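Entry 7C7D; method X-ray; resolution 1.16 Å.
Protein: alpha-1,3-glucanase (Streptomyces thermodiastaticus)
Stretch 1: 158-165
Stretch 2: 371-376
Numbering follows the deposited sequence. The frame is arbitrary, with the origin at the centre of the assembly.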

ATOM      1  N   THR A 158       7.011  -9.330 -15.053  1.00 18.68           N
ATOM      2  CA  THR A 158       5.574  -9.538 -14.922  1.00 17.55           C
ATOM      3  C   THR A 158       5.225  -9.683 -13.451  1.00 14.91           C
ATOM      4  O   THR A 158       5.943 -10.336 -12.684  1.00 14.97           O
ATOM      5  CB  THR A 158       5.133 -10.804 -15.657  1.00 19.42           C
ATOM      6  OG1 THR A 158       5.631 -10.784 -16.996  1.00 22.11           O
ATOM      7  CG2 THR A 158       3.608 -10.885 -15.693  1.00 19.55           C
ATOM      8  N   HIS A 159       4.133  -9.046 -13.047  1.00 13.60           N
ATOM      9  CA  HIS A 159       3.839  -8.942 -11.626  1.00 12.62           C
ATOM     10  C   HIS A 159       2.328  -8.890 -11.436  1.00 11.69           C
ATOM     11  O   HIS A 159       1.556  -9.082 -12.379  1.00 12.29           O
ATOM     12  CB  HIS A 159       4.584  -7.753 -10.995  1.00 12.45           C
ATOM     13  CG  HIS A 159       4.325  -6.441 -11.671  1.00 12.74           C
ATOM     14  ND1 HIS A 159       5.024  -6.026 -12.785  1.00 14.14           N
ATOM     15  CD2 HIS A 159       3.452  -5.446 -11.382  1.00 12.69           C
ATOM     16  CE1 HIS A 159       4.593  -4.832 -13.152  1.00 14.17           C
ATOM     17  NE2 HIS A 159       3.641  -4.454 -12.316  1.00 13.07           N
ATOM     18  N   HIS A 160       1.905  -8.643 -10.197  1.00 11.48           N
ATOM     19  CA  HIS A 160       0.486  -8.470  -9.885  1.00 11.88           C
ATOM     20  C   HIS A 160      -0.284  -9.779 -10.093  1.00 11.59           C
ATOM     21  O   HIS A 160      -1.316  -9.813 -10.764  1.00 12.53           O
ATOM     22  CB  HIS A 160      -0.106  -7.323 -10.716  1.00 11.95           C
ATOM     23  CG  HIS A 160      -1.219  -6.577 -10.056  1.00 11.35           C
ATOM     24  ND1 HIS A 160      -1.023  -5.710  -9.000  1.00 11.68           N
ATOM     25  CD2 HIS A 160      -2.541  -6.528 -10.343  1.00 12.20           C
ATOM     26  CE1 HIS A 160      -2.183  -5.179  -8.653  1.00 11.78           C
ATOM     27  NE2 HIS A 160      -3.119  -5.655  -9.456  1.00 12.16           N
ATOM     28  N   PHE A 161       0.238 -10.869  -9.520  1.00 12.00           N
ATOM     29  CA  PHE A 161      -0.341 -12.191  -9.744  1.00 12.39           C
ATOM     30  C   PHE A 161      -1.615 -12.420  -8.949  1.00 11.99           C
ATOM     31  O   PHE A 161      -2.435 -13.265  -9.333  1.00 12.95           O
ATOM     32  CB  PHE A 161       0.655 -13.276  -9.343  1.00 13.48           C
ATOM     33  CG  PHE A 161       2.010 -13.109  -9.959  1.00 13.28           C
ATOM     34  CD1 PHE A 161       2.148 -12.906 -11.324  1.00 15.51           C
ATOM     35  CD2 PHE A 161       3.150 -13.155  -9.174  1.00 14.89           C
ATOM     36  CE1 PHE A 161       3.401 -12.754 -11.887  1.00 17.30           C
ATOM     37  CE2 PHE A 161       4.396 -12.993  -9.729  1.00 16.52           C
ATOM     38  CZ  PHE A 161       4.525 -12.797 -11.090  1.00 17.75           C
ATOM     39  N   TYR A 162      -1.779 -11.725  -7.830  1.00 11.84           N
ATOM     40  CA  TYR A 162      -2.883 -11.963  -6.918  1.00 12.06           C
ATOM     41  C   TYR A 162      -3.991 -10.946  -7.150  1.00 11.90           C
ATOM     42  O   TYR A 162      -3.863 -10.008  -7.941  1.00 12.60           O
ATOM     43  CB  TYR A 162      -2.395 -11.940  -5.452  1.00 12.91           C
ATOM     44  CG  TYR A 162      -1.460 -13.091  -5.123  1.00 12.28           C
ATOM     45  CD1 TYR A 162      -0.106 -13.016  -5.422  1.00 12.58           C
ATOM     46  CD2 TYR A 162      -1.944 -14.266  -4.539  1.00 12.14           C
ATOM     47  CE1 TYR A 162       0.748 -14.071  -5.150  1.00 12.97           C
ATOM     48  CE2 TYR A 162      -1.105 -15.335  -4.275  1.00 12.82           C
ATOM     49  CZ  TYR A 162       0.242 -15.227  -4.581  1.00 12.46           C
ATOM     50  OH  TYR A 162       1.077 -16.287  -4.321  1.00 13.79           O
ATOM     51  N   ASP A 163      -5.088 -11.148  -6.432  1.00 11.66           N
ATOM     52  CA  ASP A 163      -6.297 -10.352  -6.523  1.00 12.39           C
ATOM     53  C   ASP A 163      -7.052 -10.612  -5.230  1.00 11.64           C
ATOM     54  O   ASP A 163      -6.768 -11.580  -4.522  1.00 12.72           O
ATOM     55  CB  ASP A 163      -7.121 -10.817  -7.730  1.00 13.10           C
ATOM     56  CG  ASP A 163      -8.310  -9.949  -7.997  1.00 14.64           C
ATOM     57  OD1 ASP A 163      -8.138  -8.717  -7.995  1.00 16.01           O
ATOM     58  OD2 ASP A 163      -9.411 -10.512  -8.228  1.00 14.99           O
ATOM     59  N   ASN A 164      -8.017  -9.748  -4.925  1.00 12.10           N
ATOM     60  CA  ASN A 164      -8.824  -9.886  -3.721  1.00 12.29           C
ATOM     61  C   ASN A 164     -10.285 -10.032  -4.105  1.00 13.06           C
ATOM     62  O   ASN A 164     -10.810  -9.254  -4.912  1.00 13.41           O
ATOM     63  CB  ASN A 164      -8.624  -8.703  -2.775  1.00 12.72           C
ATOM     64  CG  ASN A 164      -7.286  -8.763  -2.063  1.00 13.80           C
ATOM     65  OD1 ASN A 164      -7.193  -9.245  -0.938  1.00 14.36           O
ATOM     66  ND2 ASN A 164      -6.234  -8.300  -2.735  1.00 15.10           N
ATOM     67  N   THR A 165     -10.935 -11.026  -3.523  1.00 14.02           N
ATOM     68  CA  THR A 165     -12.346 -11.271  -3.754  1.00 13.86           C
ATOM     69  C   THR A 165     -13.047 -11.309  -2.403  1.00 13.70           C
ATOM     70  O   THR A 165     -12.488 -11.803  -1.418  1.00 15.02           O
ATOM     71  CB  THR A 165     -12.535 -12.574  -4.547  1.00 15.87           C
ATOM     72  OG1 THR A 165     -13.921 -12.757  -4.837  1.00 17.66           O
ATOM     73  CG2 THR A 165     -11.995 -13.785  -3.787  1.00 15.83           C
ATOM     74  N   LEU A 371      -3.725  -1.144   2.675  1.00  9.73           N
ATOM     75  CA  LEU A 371      -3.314  -1.184   1.275  1.00  9.53           C
ATOM     76  C   LEU A 371      -2.665  -2.529   0.991  1.00 10.14           C
ATOM     77  O   LEU A 371      -1.675  -2.891   1.638  1.00 11.16           O
ATOM     78  CB  LEU A 371      -2.334  -0.047   0.966  1.00 10.56           C
ATOM     79  CG  LEU A 371      -2.932   1.364   1.088  1.00 10.82           C
ATOM     80  CD1 LEU A 371      -2.518   2.061   2.395  1.00 12.55           C
ATOM     81  CD2 LEU A 371      -2.538   2.199  -0.118  1.00 11.87           C
ATOM     82  N   ARG A 372      -3.229  -3.276   0.030  1.00  9.97           N
ATOM     83  CA  ARG A 372      -2.681  -4.555  -0.393  1.00 10.00           C
ATOM     84  C   ARG A 372      -2.606  -4.588  -1.913  1.00  9.65           C
ATOM     85  O   ARG A 372      -3.553  -4.192  -2.596  1.00 10.34           O
ATOM     86  CB  ARG A 372      -3.564  -5.719   0.087  1.00 10.77           C
ATOM     87  CG  ARG A 372      -3.139  -7.086  -0.430  1.00 10.94           C
ATOM     88  CD  ARG A 372      -4.102  -8.189   0.002  1.00 12.73           C
ATOM     89  NE  ARG A 372      -3.942  -8.565   1.411  1.00 12.75           N
ATOM     90  CZ  ARG A 372      -4.950  -8.924   2.195  1.00 12.99           C
ATOM     91  NH1 ARG A 372      -6.187  -8.935   1.724  1.00 13.96           N
ATOM     92  NH2 ARG A 372      -4.723  -9.254   3.462  1.00 13.50           N
ATOM     93  N   ASN A 373      -1.488  -5.084  -2.441  1.00  9.98           N
ATOM     94  CA  ASN A 373      -1.368  -5.395  -3.873  1.00 10.58           C
ATOM     95  C   ASN A 373      -1.443  -4.142  -4.754  1.00 10.53           C
ATOM     96  O   ASN A 373      -2.201  -4.083  -5.726  1.00 10.99           O
ATOM     97  CB  ASN A 373      -2.380  -6.461  -4.319  1.00 11.11           C
ATOM     98  CG  ASN A 373      -2.077  -7.033  -5.699  1.00 11.43           C
ATOM     99  OD1 ASN A 373      -0.927  -7.070  -6.142  1.00 11.68           O
ATOM    100  ND2 ASN A 373      -3.122  -7.506  -6.375  1.00 12.50           N
ATOM    101  N   GLN A 374      -0.643  -3.136  -4.403  1.00  9.96           N
ATOM    102  CA  GLN A 374      -0.396  -2.004  -5.281  1.00 10.17           C
ATOM    103  C   GLN A 374       0.672  -2.392  -6.295  1.00 10.71           C
ATOM    104  O   GLN A 374       1.490  -3.279  -6.042  1.00 12.81           O
ATOM    105  CB  GLN A 374       0.068  -0.793  -4.464  1.00 10.69           C
ATOM    106  CG  GLN A 374      -1.059  -0.014  -3.811  1.00 11.00           C
ATOM    107  CD  GLN A 374      -2.007  -0.894  -3.014  1.00 10.94           C
ATOM    108  OE1 GLN A 374      -1.656  -1.393  -1.936  1.00 10.98           O
ATOM    109  NE2 GLN A 374      -3.217  -1.093  -3.532  1.00 11.64           N
ATOM    110  N   GLY A 375       0.658  -1.734  -7.453  1.00 11.17           N
ATOM    111  CA  GLY A 375       1.605  -2.034  -8.510  1.00 11.74           C
ATOM    112  C   GLY A 375       2.853  -1.179  -8.525  1.00 13.40           C
ATOM    113  O   GLY A 375       3.632  -1.240  -9.481  1.00 14.73           O
ATOM    114  N   ASP A 376       3.054  -0.361  -7.503  1.00 12.37           N
ATOM    115  CA  ASP A 376       4.183   0.544  -7.364  1.00 13.13           C
ATOM    116  C   ASP A 376       4.085   1.043  -5.925  1.00 12.54           C
ATOM    117  O   ASP A 376       3.358   0.436  -5.133  1.00 13.95           O
ATOM    118  CB  ASP A 376       4.047   1.671  -8.390  1.00 13.91           C
ATOM    119  CG  ASP A 376       5.380   2.278  -8.791  1.00 15.89           C
ATOM    120  OD1 ASP A 376       6.155   2.677  -7.900  1.00 16.61           O
ATOM    121  OD2 ASP A 376       5.652   2.366 -10.008  1.00 19.24           O
TER
HETATM  122  O   HOH W   1       2.733  -1.854 -11.954  1.00 15.71           O
HETATM  123  O   HOH W   2      -0.157  -9.685  -6.478  1.00 13.69           O

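The most unusual feature of this contact is the close, non-bonded packing of Asn373 against the ring of His160. The ring carbon CE1 of His160 lies 3.1 Å from the backbone O of Asn373, so a polarised C-H edge faces a carbonyl oxygen at short range. The side chains also approach, with ND1 of His160 3.2 Å from OD1 of Asn373, but the angle is too poor for a hydrogen bond, and ND1 is satisfied elsewhere in the structure. The amide nitrogen ND2 of Asn373 sits over one face of the imidazole. Both residues adopt left-handed backbone conformations, with phi/psi of 67/50° for His160 and 66/50° for Asn373.

Asn373, the residue most covered by the opposing stretch, reaches the backbone of Tyr162 through both ends of its amide. Its ND2 donates a weak hydrogen bond to O of Tyr162 at 3.0 Å, with an N-H...O angle of 124°. Its OD1 instead accepts from a water, 2.7 Å away, that in turn accepts from N of Tyr162 at 2.9 Å. One side chain thus engages both polar backbone groups of Tyr162, one directly and one through solvent.

A second bridge joins His159 to Gly375. NE2 of His159 and O of Gly375 are 4.3 Å apart, too far for a direct bond; a water fills the gap, donating to O of Gly375 at 2.7 Å and lying 2.8 Å from NE2 of His159, to which it is also hydrogen-bonded. Gly375 has no side chain at a position from which a CB would point toward the two histidines.

Farther along, the extended start of the Arg372 side chain (chi1 and chi2 both t) carries its guanidinium to Asn164. NH1 of Arg372 donates to OD1 of Asn164 at 2.9 Å and 144°, with the acceptor near the guanidinium plane, where the N-H bonds point.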